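Propionate kinase (Francisella tularensis subsp. tularensis, PDB 3KHY) transfers the terminal phosphate of ATP to propionate, giving propionyl phosphate and ADP, and works as a homodimer of the acetokinase family. Local coordinates at the interface of chains A and B. Residues are numbered along the deposited sequence; one frame, centred on the assembly and turned at random. Chains: chain A/B, Propionate kinase.

Four patches hold this homodimer about its two-fold axis; the phenylalanine stack of contact 2 pairs with itself there, while the other pairs recur with chains exchanged. Contacts 1, 2 and 4 lie close together, their C-alpha centres about 14 Å (1 and 2), 17 Å (2 and 4) and 21 Å (1 and 4) apart. Helix 241-249 serves all three, helix 253-262 contacts 1 and 2; B:Ile168 enters contact 1 and A:Ile168 contact 4. The C-alpha centre of contact 3 is about 30 to 36 Å from theirs. Contact 4 is centred about 15 Å from A:Asp142, the predicted proton donor/acceptor; the structure alone does not show coupling.

Contact 1: the interface of chains A and B. Residues chain A 234, 236-237, 241, 259-260, 264; chain B 156-159, 168.
The ring of B:Tyr156 receives A:Ile237 on one face: CG1, the methylene of the isoleucine, sits over the ring centre, 3.8 Å from the B:Tyr156 CG atom, in a CH-pi contact. With CG1 anti to its own backbone N (chi1 -170°), A:Ile237 lies crosswise to the tyrosine side chain, and its CD1 tip, over the CB-CG end of the ring, meets the CG2 methyl of B:Ile158 at 3.7 Å. This loop of chain B, residues 156 to 159, thus lays successive side chains against chain A. Further along, the selenium (SE) of the selenomethionine A:Met259, its chain bent at the second and third torsions, rests on B:Pro159 CD at 3.7 Å. The A:Ser264 OG hydroxyl touches the same proline carbon, but its bond runs within chain A, to A:Met259 O at 2.7 Å from 41° above the carbonyl plane; it ties A:Ser264, just after helix 253-262, back to that helix. Toward helix 241-249 the packing thins to methyl on methyl, A:Ile241 CG2 to B:Ile168 CG2. No direct hydrogen bond bridges the chains in this patch. Water 1 gives the polar link between them, taking the B:Ala157 N-H at 2.9 Å while lying 2.7 Å from both A:Ser234 O and A:Cys236 O.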
loop_
_atom_site.group_PDB
_atom_site.type_symbol
_atom_site.label_atom_id
_atom_site.label_comp_id
_atom_site.label_asym_id
_atom_site.label_seq_id
_atom_site.Cartn_x
_atom_site.Cartn_y
_atom_site.Cartn_z
ATOM N N SER A 234 12.009 1.530 -0.911
ATOM C CA SER A 234 11.176 1.025 0.173
ATOM C C SER A 234 9.937 0.254 -0.275
ATOM O O SER A 234 9.474 -0.651 0.425
ATOM C CB SER A 234 10.707 2.202 1.027
ATOM O OG SER A 234 9.833 3.043 0.281
ATOM N N CYS A 236 5.921 0.019 -0.658
ATOM C CA CYS A 236 4.824 0.444 0.217
ATOM C C CYS A 236 5.277 0.944 1.577
ATOM O O CYS A 236 6.060 0.282 2.257
ATOM C CB CYS A 236 3.870 -0.726 0.459
ATOM S SG CYS A 236 2.911 -1.183 -0.989
ATOM N N ILE A 237 4.752 2.094 1.986
ATOM C CA ILE A 237 5.012 2.611 3.328
ATOM C C ILE A 237 3.925 3.625 3.720
ATOM O O ILE A 237 3.298 4.240 2.858
ATOM C CB ILE A 237 6.423 3.234 3.412
ATOM C CG1 ILE A 237 6.808 3.564 4.854
ATOM C CG2 ILE A 237 6.523 4.492 2.537
ATOM C CD1 ILE A 237 8.313 3.784 5.001
ATOM N N ILE A 241 5.010 8.756 7.404
ATOM C CA ILE A 241 6.425 8.803 7.747
ATOM C C ILE A 241 7.046 10.158 7.393
ATOM O O ILE A 241 8.056 10.540 7.975
ATOM C CB ILE A 241 7.259 7.633 7.143
ATOM C CG1 ILE A 241 7.170 7.598 5.620
ATOM C CG2 ILE A 241 6.812 6.295 7.721
ATOM C CD1 ILE A 241 8.236 8.411 4.932
HETATM N N MSE A 259 15.913 9.213 0.648
HETATM C CA MSE A 259 16.112 8.084 1.558
HETATM C C MSE A 259 15.280 6.875 1.132
HETATM O O MSE A 259 15.769 5.735 1.137
HETATM C CB MSE A 259 15.762 8.486 2.996
HETATM C CG MSE A 259 15.886 7.356 4.006
HETATM SE SE MSE A 259 14.217 6.347 4.203
HETATM C CE MSE A 259 13.124 7.789 4.967
ATOM N N LEU A 260 14.025 7.117 0.763
ATOM C CA LEU A 260 13.136 6.020 0.375
ATOM C C LEU A 260 13.526 5.403 -0.962
ATOM O O LEU A 260 13.255 4.234 -1.210
ATOM C CB LEU A 260 11.687 6.499 0.309
ATOM C CG LEU A 260 11.001 6.868 1.626
ATOM C CD1 LEU A 260 9.684 7.567 1.339
ATOM C CD2 LEU A 260 10.754 5.606 2.480
ATOM N N SER A 264 16.903 2.653 1.059
ATOM C CA SER A 264 15.910 1.771 1.659
ATOM C C SER A 264 15.930 0.395 0.990
ATOM O O SER A 264 16.971 -0.039 0.517
ATOM C CB SER A 264 14.521 2.430 1.587
ATOM O OG SER A 264 14.539 3.650 2.321
ATOM N N TYR B 156 9.033 -1.852 7.923
ATOM C CA TYR B 156 9.100 -1.352 6.556
ATOM C C TYR B 156 10.490 -1.627 6.000
ATOM O O TYR B 156 11.422 -1.902 6.764
ATOM C CB TYR B 156 8.838 0.154 6.534
ATOM C CG TYR B 156 7.443 0.531 6.993
ATOM C CD1 TYR B 156 6.318 0.111 6.287
ATOM C CD2 TYR B 156 7.248 1.309 8.132
ATOM C CE1 TYR B 156 5.029 0.464 6.701
ATOM C CE2 TYR B 156 5.967 1.665 8.552
ATOM C CZ TYR B 156 4.863 1.240 7.829
ATOM O OH TYR B 156 3.588 1.583 8.243
ATOM N N ALA B 157 10.644 -1.553 4.679
ATOM C CA ALA B 157 11.968 -1.756 4.089
ATOM C C ALA B 157 12.711 -0.424 4.002
ATOM O O ALA B 157 12.793 0.194 2.929
ATOM C CB ALA B 157 11.850 -2.405 2.710
ATOM N N ILE B 158 13.232 0.013 5.146
ATOM C CA ILE B 158 13.915 1.296 5.286
ATOM C C ILE B 158 15.162 1.053 6.136
ATOM O O ILE B 158 15.333 -0.048 6.667
ATOM C CB ILE B 158 13.010 2.337 5.992
ATOM C CG1 ILE B 158 12.595 1.839 7.378
ATOM C CG2 ILE B 158 11.791 2.660 5.145
ATOM C CD1 ILE B 158 11.698 2.828 8.145
ATOM N N PRO B 159 16.041 2.067 6.260
ATOM C CA PRO B 159 17.280 1.948 7.052
ATOM C C PRO B 159 17.070 1.405 8.472
ATOM O O PRO B 159 16.180 1.851 9.179
ATOM C CB PRO B 159 17.784 3.391 7.123
ATOM C CG PRO B 159 17.275 4.012 5.854
ATOM C CD PRO B 159 15.929 3.385 5.607
ATOM N N ILE B 168 10.229 3.511 13.871
ATOM C CA ILE B 168 9.327 3.558 12.726
ATOM C C ILE B 168 9.014 2.146 12.228
ATOM O O ILE B 168 9.908 1.413 11.804
ATOM C CB ILE B 168 9.903 4.406 11.588
ATOM C CG1 ILE B 168 10.053 5.863 12.048
ATOM C CG2 ILE B 168 9.027 4.299 10.358
ATOM C CD1 ILE B 168 10.886 6.733 11.099
HETATM O O HOH W 1 8.569 -0.421 2.915
#

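Contact 2: the interface of chains A and B. Residues chain A 239, 242-243, 246-247; chain B 242, 253-254, 257.
A:Phe242 and B:Phe242, the same residue from each subunit, stack face to face at the apolar centre, their planes 3° apart. The two side chains run antiparallel, which places the CG atom of each over the middle of the other ring; the closest atoms are A:Phe242 CD2 and B:Phe242 CD2, at 3.5 Å. A chi1 of -80° in both swings each ring out beside its own backbone N, and the opposed, offset arrangement brings the CB methylene over the partner as well, A:Phe242 CB lying 3.6 Å from B:Phe242 CE1. The rim of B:Phe242 is bounded in plane by A:Pro239 CB and by the B:Thr257 OG1 hydroxyl. Beside the stack B:Val253 pushes its CG1 methyl, anti to the backbone N, against the helix backbone, 3.6 Å from A:Ala243 CA. Polar groups gather farther out. B:Thr257 OG1 donates to B:Val253 O at 2.6 Å, a bond inside chain B, and also contacts water 2 at 2.9 Å. That water lies 2.7 Å from A:Pro239 O and accepts the A:Ala243 N-H, so it links the chains where no direct hydrogen bond does. In the fold, helix 241-249 of chain A meets both its own counterpart and helix 253-262 of chain B at the dimer interface.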
loop_
_atom_site.group_PDB
_atom_site.type_symbol
_atom_site.label_atom_id
_atom_site.label_comp_id
_atom_site.label_asym_id
_atom_site.label_seq_id
_atom_site.Cartn_x
_atom_site.Cartn_y
_atom_site.Cartn_z
ATOM N N PRO A 239 2.248 6.866 4.471
ATOM C CA PRO A 239 2.600 8.240 4.090
ATOM C C PRO A 239 2.918 9.094 5.316
ATOM O O PRO A 239 3.608 10.104 5.199
ATOM C CB PRO A 239 1.323 8.754 3.409
ATOM C CG PRO A 239 0.215 7.818 3.905
ATOM C CD PRO A 239 0.897 6.496 4.020
ATOM N N PHE A 242 6.440 10.883 6.456
ATOM C CA PHE A 242 7.004 12.162 6.048
ATOM C C PHE A 242 6.909 13.176 7.186
ATOM O O PHE A 242 7.902 13.798 7.548
ATOM C CB PHE A 242 6.354 12.684 4.769
ATOM C CG PHE A 242 6.907 12.048 3.513
ATOM C CD1 PHE A 242 7.852 12.700 2.743
ATOM C CD2 PHE A 242 6.501 10.785 3.130
ATOM C CE1 PHE A 242 8.374 12.099 1.584
ATOM C CE2 PHE A 242 7.017 10.182 1.973
ATOM C CZ PHE A 242 7.950 10.846 1.208
ATOM N N ALA A 243 5.723 13.312 7.771
ATOM C CA ALA A 243 5.535 14.251 8.880
ATOM C C ALA A 243 6.355 13.820 10.090
ATOM O O ALA A 243 6.923 14.648 10.803
ATOM C CB ALA A 243 4.044 14.390 9.243
ATOM N N SER A 246 10.094 14.697 9.182
ATOM C CA SER A 246 10.180 16.149 9.056
ATOM C C SER A 246 10.029 16.830 10.418
ATOM O O SER A 246 10.832 17.687 10.790
ATOM C CB SER A 246 9.108 16.664 8.085
ATOM O OG SER A 246 9.031 18.081 8.110
ATOM N N ASP A 247 9.008 16.429 11.168
ATOM C CA ASP A 247 8.716 17.055 12.455
ATOM C C ASP A 247 9.716 16.688 13.547
ATOM O O ASP A 247 9.989 17.497 14.431
ATOM C CB ASP A 247 7.299 16.712 12.917
ATOM C CG ASP A 247 6.228 17.445 12.124
ATOM O OD1 ASP A 247 6.522 18.521 11.555
ATOM O OD2 ASP A 247 5.089 16.943 12.072
ATOM N N PHE B 242 4.430 13.089 -2.108
ATOM C CA PHE B 242 4.946 14.212 -1.333
ATOM C C PHE B 242 5.860 15.093 -2.177
ATOM O O PHE B 242 5.656 16.302 -2.253
ATOM C CB PHE B 242 5.633 13.755 -0.045
ATOM C CG PHE B 242 4.671 13.435 1.059
ATOM C CD1 PHE B 242 4.375 14.377 2.044
ATOM C CD2 PHE B 242 4.026 12.215 1.093
ATOM C CE1 PHE B 242 3.476 14.087 3.052
ATOM C CE2 PHE B 242 3.116 11.923 2.104
ATOM C CZ PHE B 242 2.850 12.851 3.080
ATOM N N VAL B 253 5.003 19.590 3.980
ATOM C CA VAL B 253 4.686 18.235 4.460
ATOM C C VAL B 253 3.452 18.250 5.369
ATOM O O VAL B 253 2.610 17.352 5.308
ATOM C CB VAL B 253 5.896 17.582 5.196
ATOM C CG1 VAL B 253 5.465 16.369 6.022
ATOM C CG2 VAL B 253 6.972 17.183 4.208
ATOM N N THR B 254 3.348 19.281 6.203
ATOM C CA THR B 254 2.218 19.431 7.112
ATOM C C THR B 254 0.919 19.568 6.331
ATOM O O THR B 254 -0.086 18.933 6.652
ATOM C CB THR B 254 2.406 20.660 8.042
ATOM O OG1 THR B 254 3.564 20.463 8.858
ATOM C CG2 THR B 254 1.202 20.859 8.941
ATOM N N THR B 257 0.107 16.218 4.519
ATOM C CA THR B 257 -0.352 15.237 5.503
ATOM C C THR B 257 -1.771 15.577 6.001
ATOM O O THR B 257 -2.613 14.699 6.156
ATOM C CB THR B 257 0.638 15.174 6.688
ATOM O OG1 THR B 257 1.963 14.978 6.175
ATOM C CG2 THR B 257 0.285 14.040 7.656
HETATM O O HOH W 2 3.268 12.403 6.596
#

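Contact 3: the interface of chains A and B. Residues chain A 308-312; chain B 340.
B:Asn340, in the short 3-10 helix 339-341, docks on the 3-10 turn 308-310 that ends helix 287-307 of chain A, a dimer contact of this acetokinase-family enzyme. It hides 84 Å² of its surface there. The side-chain amide does the gripping: with CG anti to its carbonyl carbon (chi1 -76°), the ND2 group points at the A:Ile309 carbonyl and donates to O at 2.9 Å. The bond is fairly straight, 162° at the hydrogen, and nearly in the amide plane of the asparagine, yet the donor stands 41° above the plane of the carbonyl. The same A:Ile309 O lies 2.8 Å from water 3, which takes the B:Asn340 backbone N-H at a further 2.8 Å. Main chain and side chain of one asparagine therefore converge on one carbonyl, directly and through water. Next to this bond A:Phe311 O lies over the face of the B:Asn340 amide, 3.3 Å from CG, and B:Asn340 OD1 packs 3.5 Å from A:Asn312 CA. The two asparagine side chains are nearly perpendicular, although A:Asn312 is poorly ordered. Water 4 lies 3.0 Å from B:Asn340 O and 2.8 Å from A:Asn312 O, a bridge that shares this uncertainty.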
loop_
_atom_site.group_PDB
_atom_site.type_symbol
_atom_site.label_atom_id
_atom_site.label_comp_id
_atom_site.label_asym_id
_atom_site.label_seq_id
_atom_site.Cartn_x
_atom_site.Cartn_y
_atom_site.Cartn_z
HETATM N N MSE A 308 -5.260 -12.605 -6.526
HETATM C CA MSE A 308 -6.107 -13.765 -6.797
HETATM C C MSE A 308 -7.574 -13.360 -7.035
HETATM O O MSE A 308 -8.306 -14.068 -7.722
HETATM C CB MSE A 308 -6.016 -14.789 -5.660
HETATM C CG MSE A 308 -4.619 -15.357 -5.458
HETATM SE SE MSE A 308 -3.953 -16.269 -7.082
HETATM C CE MSE A 308 -4.966 -17.943 -6.887
ATOM N N ILE A 309 -8.002 -12.218 -6.496
ATOM C CA ILE A 309 -9.388 -11.776 -6.711
ATOM C C ILE A 309 -9.773 -11.634 -8.177
ATOM O O ILE A 309 -10.957 -11.741 -8.513
ATOM C CB ILE A 309 -9.716 -10.419 -6.050
ATOM C CG1 ILE A 309 -8.841 -9.309 -6.643
ATOM C CG2 ILE A 309 -9.600 -10.491 -4.546
ATOM C CD1 ILE A 309 -9.324 -7.906 -6.264
ATOM N N TYR A 310 -8.796 -11.372 -9.046
ATOM C CA TYR A 310 -9.106 -11.094 -10.458
ATOM C C TYR A 310 -9.330 -12.327 -11.327
ATOM O O TYR A 310 -9.653 -12.198 -12.512
ATOM C CB TYR A 310 -8.017 -10.245 -11.114
ATOM C CG TYR A 310 -7.788 -8.925 -10.420
ATOM C CD1 TYR A 310 -8.781 -7.943 -10.408
ATOM C CD2 TYR A 310 -6.579 -8.658 -9.770
ATOM C CE1 TYR A 310 -8.582 -6.733 -9.762
ATOM C CE2 TYR A 310 -6.373 -7.450 -9.118
ATOM C CZ TYR A 310 -7.381 -6.491 -9.119
ATOM O OH TYR A 310 -7.186 -5.283 -8.481
ATOM N N PHE A 311 -9.168 -13.518 -10.761
ATOM C CA PHE A 311 -9.115 -14.708 -11.600
ATOM C C PHE A 311 -10.133 -15.773 -11.240
ATOM O O PHE A 311 -10.129 -16.292 -10.126
ATOM C CB PHE A 311 -7.703 -15.320 -11.554
ATOM C CG PHE A 311 -6.624 -14.379 -12.012
ATOM C CD1 PHE A 311 -6.330 -14.244 -13.366
ATOM C CD2 PHE A 311 -5.903 -13.631 -11.095
ATOM C CE1 PHE A 311 -5.344 -13.371 -13.806
ATOM C CE2 PHE A 311 -4.899 -12.758 -11.527
ATOM C CZ PHE A 311 -4.623 -12.635 -12.886
ATOM N N ASN A 312 -10.994 -16.109 -12.196
ATOM C CA ASN A 312 -11.811 -17.300 -12.062
ATOM C C ASN A 312 -10.879 -18.503 -12.108
ATOM O O ASN A 312 -10.988 -19.430 -11.309
ATOM C CB ASN A 312 -12.832 -17.391 -13.193
ATOM C CG ASN A 312 -13.683 -18.639 -13.097
ATOM O OD1 ASN A 312 -14.416 -18.832 -12.127
ATOM N ND2 ASN A 312 -13.584 -19.500 -14.102
ATOM N N ASN B 340 -14.362 -14.788 -6.553
ATOM C CA ASN B 340 -13.347 -15.718 -7.048
ATOM C C ASN B 340 -12.605 -16.451 -5.932
ATOM O O ASN B 340 -11.933 -17.449 -6.181
ATOM C CB ASN B 340 -12.356 -15.004 -7.976
ATOM C CG ASN B 340 -12.941 -14.739 -9.344
ATOM O OD1 ASN B 340 -13.793 -15.495 -9.810
ATOM N ND2 ASN B 340 -12.486 -13.672 -10.002
HETATM O O HOH W 3 -13.143 -12.226 -6.817
HETATM O O HOH W 4 -11.767 -19.201 -8.635
#

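Contact 4: the interface of chains A and B. Residues chain A 112-113, 166, 168, 222; chain B 244, 248.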
loop_
_atom_site.group_PDB
_atom_site.type_symbol
_atom_site.label_atom_id
_atom_site.label_comp_id
_atom_site.label_asym_id
_atom_site.label_seq_id
_atom_site.Cartn_x
_atom_site.Cartn_y
_atom_site.Cartn_z
ATOM N N ALA A 112 6.757 16.499 -15.596
ATOM C CA ALA A 112 6.469 16.550 -14.162
ATOM C C ALA A 112 6.316 15.149 -13.544
ATOM O O ALA A 112 6.594 14.948 -12.359
ATOM C CB ALA A 112 5.227 17.380 -13.898
ATOM N N LEU A 113 5.873 14.185 -14.345
ATOM C CA LEU A 113 5.710 12.819 -13.851
ATOM C C LEU A 113 7.046 12.065 -13.739
ATOM O O LEU A 113 7.162 11.127 -12.957
ATOM C CB LEU A 113 4.687 12.047 -14.697
ATOM C CG LEU A 113 3.275 12.651 -14.617
ATOM C CD1 LEU A 113 2.300 12.028 -15.626
ATOM C CD2 LEU A 113 2.726 12.547 -13.196
ATOM N N HIS A 166 -4.239 17.511 -11.577
ATOM C CA HIS A 166 -2.809 17.295 -11.390
ATOM C C HIS A 166 -2.349 15.873 -11.707
ATOM O O HIS A 166 -1.179 15.540 -11.526
ATOM C CB HIS A 166 -2.376 17.750 -9.991
ATOM C CG HIS A 166 -2.633 19.206 -9.738
ATOM N ND1 HIS A 166 -3.645 19.657 -8.912
ATOM C CD2 HIS A 166 -2.038 20.314 -10.240
ATOM C CE1 HIS A 166 -3.642 20.977 -8.893
ATOM N NE2 HIS A 166 -2.680 21.402 -9.691
ATOM N N ILE A 168 -2.593 12.936 -10.499
ATOM C CA ILE A 168 -2.047 12.053 -9.483
ATOM C C ILE A 168 -2.914 10.809 -9.383
ATOM O O ILE A 168 -4.088 10.885 -9.000
ATOM C CB ILE A 168 -1.952 12.743 -8.107
ATOM C CG1 ILE A 168 -1.062 13.984 -8.207
ATOM C CG2 ILE A 168 -1.427 11.775 -7.054
ATOM C CD1 ILE A 168 -1.098 14.867 -6.974
ATOM N N LEU A 222 2.414 6.201 -8.707
ATOM C CA LEU A 222 2.696 7.390 -9.513
ATOM C C LEU A 222 4.054 7.235 -10.177
ATOM O O LEU A 222 4.214 7.512 -11.368
ATOM C CB LEU A 222 2.698 8.631 -8.615
ATOM C CG LEU A 222 2.911 10.018 -9.238
ATOM C CD1 LEU A 222 1.679 10.426 -10.021
ATOM C CD2 LEU A 222 3.178 11.024 -8.127
ATOM N N TYR B 244 6.101 15.099 -5.385
ATOM C CA TYR B 244 5.371 15.580 -6.550
ATOM C C TYR B 244 4.554 16.834 -6.207
ATOM O O TYR B 244 4.615 17.852 -6.908
ATOM C CB TYR B 244 4.480 14.479 -7.124
ATOM C CG TYR B 244 3.700 14.928 -8.335
ATOM C CD1 TYR B 244 2.455 15.519 -8.199
ATOM C CD2 TYR B 244 4.223 14.778 -9.615
ATOM C CE1 TYR B 244 1.740 15.941 -9.311
ATOM C CE2 TYR B 244 3.520 15.195 -10.728
ATOM C CZ TYR B 244 2.280 15.776 -10.573
ATOM O OH TYR B 244 1.580 16.190 -11.683
ATOM N N ASN B 248 5.537 20.706 -7.369
ATOM C CA ASN B 248 4.624 21.295 -8.344
ATOM C C ASN B 248 3.629 22.302 -7.772
ATOM O O ASN B 248 3.292 23.275 -8.433
ATOM C CB ASN B 248 3.909 20.202 -9.146
ATOM C CG ASN B 248 4.875 19.392 -10.000
ATOM O OD1 ASN B 248 5.319 19.846 -11.052
ATOM N ND2 ASN B 248 5.228 18.205 -9.533
HETATM O O HOH W 5 7.413 16.645 -10.615
#
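B:Tyr244, from helix 241-249 of this acetokinase-family subunit, is plunged into chain A and hides 95 Å² of its surface. Its CG is anti to the backbone N (chi1 180°), which extends the ring from the helix and brings the hydroxyl to the loop beyond. There B:Tyr244 OH donates to A:His166 O at 2.8 Å, tilted 19° from the carbonyl plane; the main-chain oxygen, rather than the imidazole, is the partner. Aliphatic groups pack closely on one side of the ring plane, opposite B:Asn248. A:Ile168 brings its CG1 methylene to within 3.6 Å of B:Tyr244 CE1, while the A:Leu113 CD2 methyl touches B:Tyr244 CE2 at 3.7 Å. Nearer the helix A:Leu222 sets CD2 against B:Tyr244 CB at 3.8 Å. A:Ala112, which hides 49 Å², brings its carbonyl O to 3.5 Å from B:Tyr244 CE2. The other side of the ring is looser and water-mediated. B:Asn248 places its ND2 above the ring centre and donates from there to B:Tyr244 O at 2.7 Å, close to its own amide plane; this carbonyl, one turn back in the helix, holds the B:Asn248 amide over the ring. ND2 also donates to water 5, at 165° on the hydrogen, and this water lies 2.6 Å from A:Ala112 O. B:Asn248 OD1 merely approaches the methyl A:Ala112 CB, at 3.8 Å.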